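Local coordinates for protein methylenetetrahydrofolate--tRNA-(uracil-5-)-methyltransferase trmFO (Thermus thermophilus, PDB 3G5S) that is an FAD-dependent enzyme that probably uses methylenetetrahydrofolate and NAD(P)H to form 5-methyluridine at position 54 of tRNAs, at residues L11-A16 with S346-F351; T19-V25 with G354-A358; R45-I49 with F100-T105. All blocks are in the same frame, centred on the assembly; numbering follows the deposited sequence.

Contact 1: L11-A16 with S346-F351. With FAD (flavin-adenine dinucleotide), chain B.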
# COMPACT_ATOMS: atom_id res chain seq x y z
N LEU A 11 1.10 12.70 -5.60
CA LEU A 11 -0.26 12.17 -5.72
C LEU A 11 -1.07 12.44 -4.45
O LEU A 11 -2.20 12.95 -4.51
CB LEU A 11 -0.22 10.67 -6.03
CG LEU A 11 -0.05 10.27 -7.50
CD1 LEU A 11 -1.33 10.54 -8.30
CD2 LEU A 11 1.15 10.94 -8.17
N ALA A 12 -0.51 12.08 -3.30
CA ALA A 12 -1.21 12.23 -2.03
C ALA A 12 -1.39 13.69 -1.63
O ALA A 12 -2.47 14.09 -1.21
CB ALA A 12 -0.50 11.46 -0.93
N GLY A 13 -0.32 14.48 -1.73
CA GLY A 13 -0.38 15.84 -1.26
C GLY A 13 -1.29 16.69 -2.13
O GLY A 13 -1.99 17.58 -1.63
N SER A 14 -1.30 16.42 -3.43
CA SER A 14 -2.18 17.16 -4.31
C SER A 14 -3.64 16.90 -3.94
O SER A 14 -4.45 17.84 -3.89
CB SER A 14 -1.92 16.80 -5.77
OG SER A 14 -0.65 17.24 -6.21
N GLU A 15 -3.98 15.64 -3.69
CA GLU A 15 -5.35 15.34 -3.32
C GLU A 15 -5.70 15.87 -1.93
O GLU A 15 -6.81 16.36 -1.71
CB GLU A 15 -5.63 13.84 -3.39
CG GLU A 15 -7.11 13.54 -3.39
CD GLU A 15 -7.78 13.94 -4.69
OE1 GLU A 15 -7.48 13.29 -5.72
OE2 GLU A 15 -8.61 14.89 -4.70
N ALA A 16 -4.76 15.78 -0.99
CA ALA A 16 -5.00 16.33 0.34
C ALA A 16 -5.29 17.83 0.25
O ALA A 16 -6.25 18.33 0.85
CB ALA A 16 -3.82 16.07 1.26
N SER A 346 -2.33 6.32 -3.03
CA SER A 346 -1.71 7.51 -2.49
C SER A 346 -2.69 8.69 -2.54
O SER A 346 -2.89 9.39 -1.55
CB SER A 346 -0.39 7.79 -3.20
OG SER A 346 0.54 6.76 -2.93
N ALA A 347 -3.30 8.92 -3.70
CA ALA A 347 -4.31 9.96 -3.81
C ALA A 347 -5.46 9.76 -2.82
O ALA A 347 -5.92 10.71 -2.20
CB ALA A 347 -4.83 10.04 -5.24
N ALA A 348 -5.91 8.52 -2.67
CA ALA A 348 -7.06 8.24 -1.82
C ALA A 348 -6.76 8.49 -0.34
O ALA A 348 -7.60 9.05 0.39
CB ALA A 348 -7.55 6.81 -2.05
N THR A 349 -5.58 8.08 0.11
CA THR A 349 -5.19 8.42 1.47
C THR A 349 -4.99 9.93 1.62
O THR A 349 -5.26 10.48 2.68
CB THR A 349 -3.97 7.62 1.96
OG1 THR A 349 -2.85 7.82 1.08
CG2 THR A 349 -4.30 6.12 2.06
N GLY A 350 -4.52 10.60 0.57
CA GLY A 350 -4.46 12.06 0.58
C GLY A 350 -5.83 12.69 0.80
O GLY A 350 -5.98 13.62 1.60
N PHE A 351 -6.83 12.18 0.10
CA PHE A 351 -8.19 12.63 0.31
C PHE A 351 -8.59 12.52 1.78
O PHE A 351 -9.11 13.47 2.37
CB PHE A 351 -9.17 11.83 -0.57
CG PHE A 351 -10.59 11.90 -0.11
CD1 PHE A 351 -11.35 13.05 -0.31
CD2 PHE A 351 -11.17 10.83 0.54
CE1 PHE A 351 -12.66 13.13 0.13
CE2 PHE A 351 -12.49 10.91 0.99
CZ PHE A 351 -13.23 12.05 0.78
PA FAD B . 5.14 11.32 -4.53
O1A FAD B . 6.55 10.87 -4.77
O2A FAD B . 4.18 11.30 -5.69
O5B FAD B . 5.11 12.79 -3.92
C5B FAD B . 5.97 13.17 -2.87
C4B FAD B . 6.35 14.62 -3.10
O4B FAD B . 7.04 15.11 -1.96
C3B FAD B . 7.31 14.78 -4.28
O3B FAD B . 6.83 15.75 -5.19
C2B FAD B . 8.63 15.20 -3.65
O2B FAD B . 9.42 16.06 -4.44
C1B FAD B . 8.15 15.90 -2.39
N9A FAD B . 9.07 15.94 -1.24
C8A FAD B . 9.78 14.91 -0.69
N7A FAD B . 10.41 15.36 0.42
C5A FAD B . 10.09 16.67 0.58
C6A FAD B . 10.43 17.62 1.53
N6A FAD B . 11.09 17.31 2.65
N1A FAD B . 9.92 18.89 1.40
C2A FAD B . 9.10 19.23 0.35
N3A FAD B . 8.74 18.29 -0.59
C4A FAD B . 9.25 17.04 -0.46
N1 FAD B . 3.07 3.50 -8.34
C2 FAD B . 2.17 2.92 -9.19
O2 FAD B . 0.98 2.83 -8.88
N3 FAD B . 2.60 2.44 -10.41
C4 FAD B . 3.92 2.53 -10.82
O4 FAD B . 4.28 2.10 -11.92
C4X FAD B . 4.83 3.12 -9.94
N5 FAD B . 6.16 3.23 -10.27
C5X FAD B . 7.04 3.83 -9.39
C6 FAD B . 8.38 3.94 -9.75
C7 FAD B . 9.29 4.53 -8.88
C7M FAD B . 10.74 4.65 -9.27
C8 FAD B . 8.85 5.01 -7.65
C8M FAD B . 9.83 5.65 -6.70
C9 FAD B . 7.51 4.90 -7.29
C9A FAD B . 6.60 4.31 -8.16
N10 FAD B . 5.26 4.18 -7.80
C10 FAD B . 4.39 3.60 -8.70
C1' FAD B . 4.90 4.06 -6.33
C2' FAD B . 3.94 5.16 -5.83
O2' FAD B . 2.58 4.85 -6.09
C3' FAD B . 4.30 6.54 -6.38
O3' FAD B . 5.58 6.86 -5.87
C4' FAD B . 3.31 7.63 -5.99
O4' FAD B . 3.62 8.79 -6.73
C5' FAD B . 3.32 7.91 -4.49
O5' FAD B . 2.60 9.09 -4.22
P FAD B . 3.05 10.02 -3.01
O1P FAD B . 3.10 9.25 -1.73
O2P FAD B . 2.18 11.23 -3.04
O3P FAD B . 4.58 10.40 -3.34
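Leu11 opens the helix that receives the FAD pyrophosphate. Leu11 N gives a weak hydrogen bond to FAD O2A at 3.4 Å, and its CB packs on Ser346 CB at 4.0 Å. Ala12 N makes a shorter bond, 2.8 Å to FAD O2P. Here the two helices come very close. The Ala12 and Gly350 CA atoms are 4.2 Å apart, and the axes of the two segments approach to 6.9 Å, crossing at -34°. Gly350 CA makes a CA-H...O contact with Ala12 O at 3.4 Å; a CB on Gly350 would clash with that oxygen. Gly13 is the last glycine of the GxGxxG motif of a Rossmann-type dinucleotide fold, and the bound FAD bears the motif out. Glu15 lays its CG against Ala347 O at 3.3 Å, while its carboxylate is held by Ser76 and the backbone of Leu77 and Val78. Ala16 CA ends the walk, 3.1 Å from Gly350 O in another CA-H...O contact. Helix 11-22 follows strand 4-7 of the parallel sheet. Helix 343-361 packs against helix 11-22. Leu11 and Ser14 touch helix 97-109. Ala348 and Phe351 touch helix 63-74, and both, with Thr349, touch helix 374-384.

Contact 2: T19-V25 with G354-A358. With EDO (1,2-ethanediol), chain I.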
# COMPACT_ATOMS: atom_id res chain seq x y z
N THR A 19 -8.71 18.59 -1.17
CA THR A 19 -9.79 18.31 -0.23
C THR A 19 -9.96 19.46 0.76
O THR A 19 -11.08 19.91 1.03
CB THR A 19 -9.52 16.99 0.52
OG1 THR A 19 -9.21 15.95 -0.42
CG2 THR A 19 -10.73 16.57 1.33
N LEU A 20 -8.84 19.93 1.30
CA LEU A 20 -8.86 21.08 2.19
C LEU A 20 -9.48 22.29 1.50
O LEU A 20 -10.36 22.96 2.05
CB LEU A 20 -7.43 21.37 2.64
CG LEU A 20 -6.91 20.44 3.74
CD1 LEU A 20 -5.42 20.18 3.58
CD2 LEU A 20 -7.20 21.03 5.10
N LEU A 21 -9.02 22.58 0.28
CA LEU A 21 -9.49 23.74 -0.45
C LEU A 21 -11.00 23.67 -0.72
O LEU A 21 -11.71 24.67 -0.60
CB LEU A 21 -8.71 23.90 -1.76
CG LEU A 21 -7.21 24.16 -1.59
CD1 LEU A 21 -6.47 24.00 -2.91
CD2 LEU A 21 -6.96 25.54 -0.99
N ARG A 22 -11.47 22.48 -1.09
CA ARG A 22 -12.90 22.26 -1.37
C ARG A 22 -13.76 22.55 -0.16
O ARG A 22 -14.92 22.96 -0.29
CB ARG A 22 -13.16 20.80 -1.82
CG ARG A 22 -12.51 20.40 -3.12
CD ARG A 22 -13.16 19.17 -3.71
NE ARG A 22 -12.66 17.89 -3.22
CZ ARG A 22 -13.44 16.82 -3.05
NH1 ARG A 22 -14.74 16.93 -3.26
NH2 ARG A 22 -12.95 15.67 -2.63
N LEU A 23 -13.21 22.30 1.02
CA LEU A 23 -13.91 22.55 2.28
C LEU A 23 -13.66 23.96 2.81
O LEU A 23 -14.05 24.29 3.93
CB LEU A 23 -13.54 21.48 3.31
CG LEU A 23 -14.09 20.09 2.97
CD1 LEU A 23 -13.44 19.03 3.84
CD2 LEU A 23 -15.61 20.04 3.10
N GLY A 24 -13.02 24.80 2.00
CA GLY A 24 -12.81 26.19 2.36
C GLY A 24 -11.69 26.45 3.37
O GLY A 24 -11.67 27.49 4.02
N VAL A 25 -10.76 25.50 3.48
CA VAL A 25 -9.64 25.63 4.41
C VAL A 25 -8.37 25.97 3.63
O VAL A 25 -7.96 25.21 2.76
CB VAL A 25 -9.45 24.34 5.23
CG1 VAL A 25 -8.28 24.47 6.18
CG2 VAL A 25 -10.73 23.99 5.98
N GLY A 354 -6.54 14.87 4.11
CA GLY A 354 -7.00 16.24 3.89
C GLY A 354 -8.36 16.49 4.50
O GLY A 354 -8.61 17.55 5.07
N LEU A 355 -9.26 15.52 4.36
CA LEU A 355 -10.59 15.62 4.95
C LEU A 355 -10.49 15.78 6.46
O LEU A 355 -11.14 16.64 7.06
CB LEU A 355 -11.41 14.39 4.59
CG LEU A 355 -12.80 14.27 5.24
CD1 LEU A 355 -13.69 15.48 4.93
CD2 LEU A 355 -13.45 12.99 4.77
N ASN A 356 -9.68 14.93 7.09
CA ASN A 356 -9.57 14.99 8.54
C ASN A 356 -8.83 16.22 9.05
O ASN A 356 -9.20 16.78 10.07
CB ASN A 356 -9.01 13.69 9.10
CG ASN A 356 -10.06 12.59 9.11
OD1 ASN A 356 -11.24 12.88 9.28
ND2 ASN A 356 -9.64 11.35 8.91
N ALA A 357 -7.82 16.67 8.30
CA ALA A 357 -7.14 17.92 8.62
C ALA A 357 -8.10 19.11 8.50
O ALA A 357 -8.08 20.01 9.34
CB ALA A 357 -5.94 18.10 7.72
N ALA A 358 -8.93 19.10 7.46
CA ALA A 358 -9.91 20.16 7.27
C ALA A 358 -10.90 20.15 8.43
O ALA A 358 -11.24 21.20 8.98
CB ALA A 358 -10.65 19.96 5.95
C1 EDO I . -14.25 27.24 5.97
O1 EDO I . -14.19 28.30 5.02
C2 EDO I . -13.41 27.63 7.18
O2 EDO I . -13.85 28.89 7.70
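Leu20 has an m chi1, but its chi2 of 146° is off the usual rotamers. Its CA-to-CB bond points sideways; the side chain then bends toward helix 343-361. Leu20 CD2 reaches Ala358 CB at 3.7 Å and Ala357 CB at 4.1 Å. The preceding residue, Thr19, is also m. Thr19 CG2 lies 3.5 Å from Leu355 N, while its OG1 is hydrogen-bonded to Glu15 O of its own helix. Gly354 lets this threonine in, because a CB there would sit tightly against Thr19 CB. Helix 11-22, the first helix of the Rossmann-type FAD domain, ends here in a Schellman motif. Val25 N bonds to Leu20 O and Gly24 N to Leu21 O, both at 2.9 Å, with Gly24 as the C-prime residue at positive phi. The chain then turns toward strand 27-30, completing a beta-alpha-beta unit with strand 4-7. Leu23 stays in the interface: its mt rotamer brings Leu23 CD1 to Leu355 CD1 at 3.7 Å and Ala358 CB at 3.6 Å. Val25, with chi1 t, sets CG2 4.0 Å from Ala358 CB, so three side chains converge on that one methyl. An ethanediol, probably from the crystallisation liquor, donates a hydrogen bond from O1 to Gly24 O at 2.8 Å.

Contact 3: R45-I49 with F100-T105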
# COMPACT_ATOMS: atom_id res chain seq x y z
N ARG A 45 5.93 19.76 -11.81
CA ARG A 45 4.48 19.59 -11.76
C ARG A 45 4.01 18.89 -10.50
O ARG A 45 4.68 17.99 -9.99
CB ARG A 45 4.01 18.78 -12.96
CG ARG A 45 4.22 19.46 -14.30
CD ARG A 45 3.10 20.42 -14.61
NE ARG A 45 3.19 20.93 -15.98
CZ ARG A 45 2.75 20.29 -17.06
NH1 ARG A 45 2.88 20.84 -18.26
NH2 ARG A 45 2.18 19.09 -16.94
N PHE A 46 2.85 19.29 -10.01
CA PHE A 46 2.20 18.55 -8.93
C PHE A 46 1.68 17.23 -9.48
O PHE A 46 1.19 17.16 -10.61
CB PHE A 46 1.05 19.35 -8.33
CG PHE A 46 1.44 20.72 -7.85
CD1 PHE A 46 2.75 21.03 -7.50
CD2 PHE A 46 0.48 21.71 -7.71
CE1 PHE A 46 3.10 22.30 -7.05
CE2 PHE A 46 0.82 22.98 -7.27
CZ PHE A 46 2.12 23.27 -6.94
N ALA A 47 1.78 16.19 -8.67
CA ALA A 47 1.27 14.86 -9.01
C ALA A 47 1.91 14.31 -10.28
O ALA A 47 1.28 13.61 -11.07
CB ALA A 47 -0.25 14.88 -9.11
N GLU A 48 3.19 14.60 -10.47
CA GLU A 48 3.96 13.97 -11.52
C GLU A 48 3.91 12.45 -11.37
O GLU A 48 4.11 11.92 -10.27
CB GLU A 48 5.41 14.45 -11.49
CG GLU A 48 6.32 13.71 -12.47
CD GLU A 48 7.77 14.22 -12.47
OE1 GLU A 48 8.04 15.32 -11.95
OE2 GLU A 48 8.63 13.50 -13.01
N ILE A 49 3.65 11.77 -12.48
CA ILE A 49 3.64 10.32 -12.54
C ILE A 49 5.04 9.87 -12.95
O ILE A 49 5.48 10.15 -14.06
CB ILE A 49 2.61 9.84 -13.58
CG1 ILE A 49 1.19 10.24 -13.17
CG2 ILE A 49 2.72 8.33 -13.81
CD1 ILE A 49 0.61 9.38 -12.07
N PHE A 100 -2.28 14.87 -17.35
CA PHE A 100 -2.69 14.55 -16.00
C PHE A 100 -2.10 15.54 -14.99
O PHE A 100 -2.84 16.21 -14.26
CB PHE A 100 -2.27 13.11 -15.69
CG PHE A 100 -2.50 12.67 -14.26
CD1 PHE A 100 -1.47 12.72 -13.34
CD2 PHE A 100 -3.73 12.16 -13.86
CE1 PHE A 100 -1.66 12.30 -12.04
CE2 PHE A 100 -3.92 11.74 -12.57
CZ PHE A 100 -2.89 11.80 -11.65
N SER A 101 -0.78 15.65 -14.97
CA SER A 101 -0.14 16.52 -13.98
C SER A 101 -0.40 17.99 -14.29
O SER A 101 -0.46 18.81 -13.38
CB SER A 101 1.35 16.23 -13.88
OG SER A 101 2.02 16.71 -15.03
N GLY A 102 -0.54 18.31 -15.57
CA GLY A 102 -0.82 19.68 -15.96
C GLY A 102 -2.15 20.17 -15.42
O GLY A 102 -2.25 21.28 -14.89
N TYR A 103 -3.18 19.34 -15.56
CA TYR A 103 -4.51 19.69 -15.07
C TYR A 103 -4.51 19.87 -13.55
O TYR A 103 -5.06 20.84 -13.03
CB TYR A 103 -5.52 18.62 -15.48
CG TYR A 103 -6.94 18.84 -14.99
CD1 TYR A 103 -7.84 19.61 -15.71
CD2 TYR A 103 -7.38 18.27 -13.80
CE1 TYR A 103 -9.13 19.80 -15.27
CE2 TYR A 103 -8.67 18.45 -13.35
CZ TYR A 103 -9.54 19.23 -14.08
OH TYR A 103 -10.83 19.42 -13.63
N ILE A 104 -3.89 18.93 -12.85
CA ILE A 104 -3.82 19.00 -11.39
C ILE A 104 -3.09 20.26 -10.94
O ILE A 104 -3.53 20.96 -10.03
CB ILE A 104 -3.15 17.73 -10.83
CG1 ILE A 104 -4.06 16.52 -11.08
CG2 ILE A 104 -2.85 17.88 -9.36
CD1 ILE A 104 -3.41 15.19 -10.83
N THR A 105 -1.97 20.55 -11.59
CA THR A 105 -1.16 21.70 -11.24
C THR A 105 -1.93 23.00 -11.47
O THR A 105 -1.90 23.91 -10.65
CB THR A 105 0.15 21.72 -12.02
OG1 THR A 105 0.90 20.53 -11.72
CG2 THR A 105 0.98 22.94 -11.66
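Two hydrogen bonds join the loop to helix 97-109. Phe46 N donates to Thr105 OG1 at 2.9 Å, and Thr105 OG1 in turn donates to Ser101 O at 2.8 Å. The hydroxyl thus links the loop backbone to the helix backbone one turn earlier. The second bond runs from Arg45 NH2 to Ser101 OG at 3.1 Å. Arg45 also forms a salt bridge with Glu98 through NH1. Gly102 CA lies over one face of the guanidinium, and a CB on Gly102 would be tight against Arg45 NH2. Around these bonds the packing is mostly apolar. Thr105 CG2 covers one face of the Phe46 ring. Ala47 turns its CB toward the helix, 3.6 Å from Ile104 CD1. Ala47 O lies near the plane of the Phe100 ring, at the edge, 3.4 Å from Phe100 CE1. Ile49 CG1 meets Phe100 CD1 at 3.6 Å. Glu48 points its CA-to-CB bond away from the helix; its carboxylate is bonded to Thr43 OG1 and Gly42 N. A type II beta turn from Arg45 to Glu48 sets these directions, with Ala47 at positive phi as its third residue. The same turn also meets the nucleotide site. Ala47 shares a backbone hydrogen bond with Ala9, and Phe46 and Ala47 touch Ser14 of helix 11-22. The contact therefore packs a loop and a helix against the glycine-rich turn of a Rossmann-type FAD-binding fold, whose residues 8-13 are the predicted FAD site.

Contacts 1 and 2 are successive parts of one helix pair, 11-22 with 343-361. They touch where Phe351 CA lies 3.5 Å from Thr19 OG1. Contact 1 is the deepest, with every touching residue buried, and it alone bonds FAD. Its chemistry is close backbone approach through small residues. Contact 2 lies farther out but mostly buried, Leu23 being partly exposed; larger aliphatic side chains fill the space there. Contact 3 uses different elements, a loop and helix 97-109, and is the one with hydrogen bonds between its segments. It is mostly buried, but Arg45 and Thr105 are partly exposed. It abuts contact 1, with Leu11 CD2 3.8 Å from Glu48 O, but does not touch contact 2.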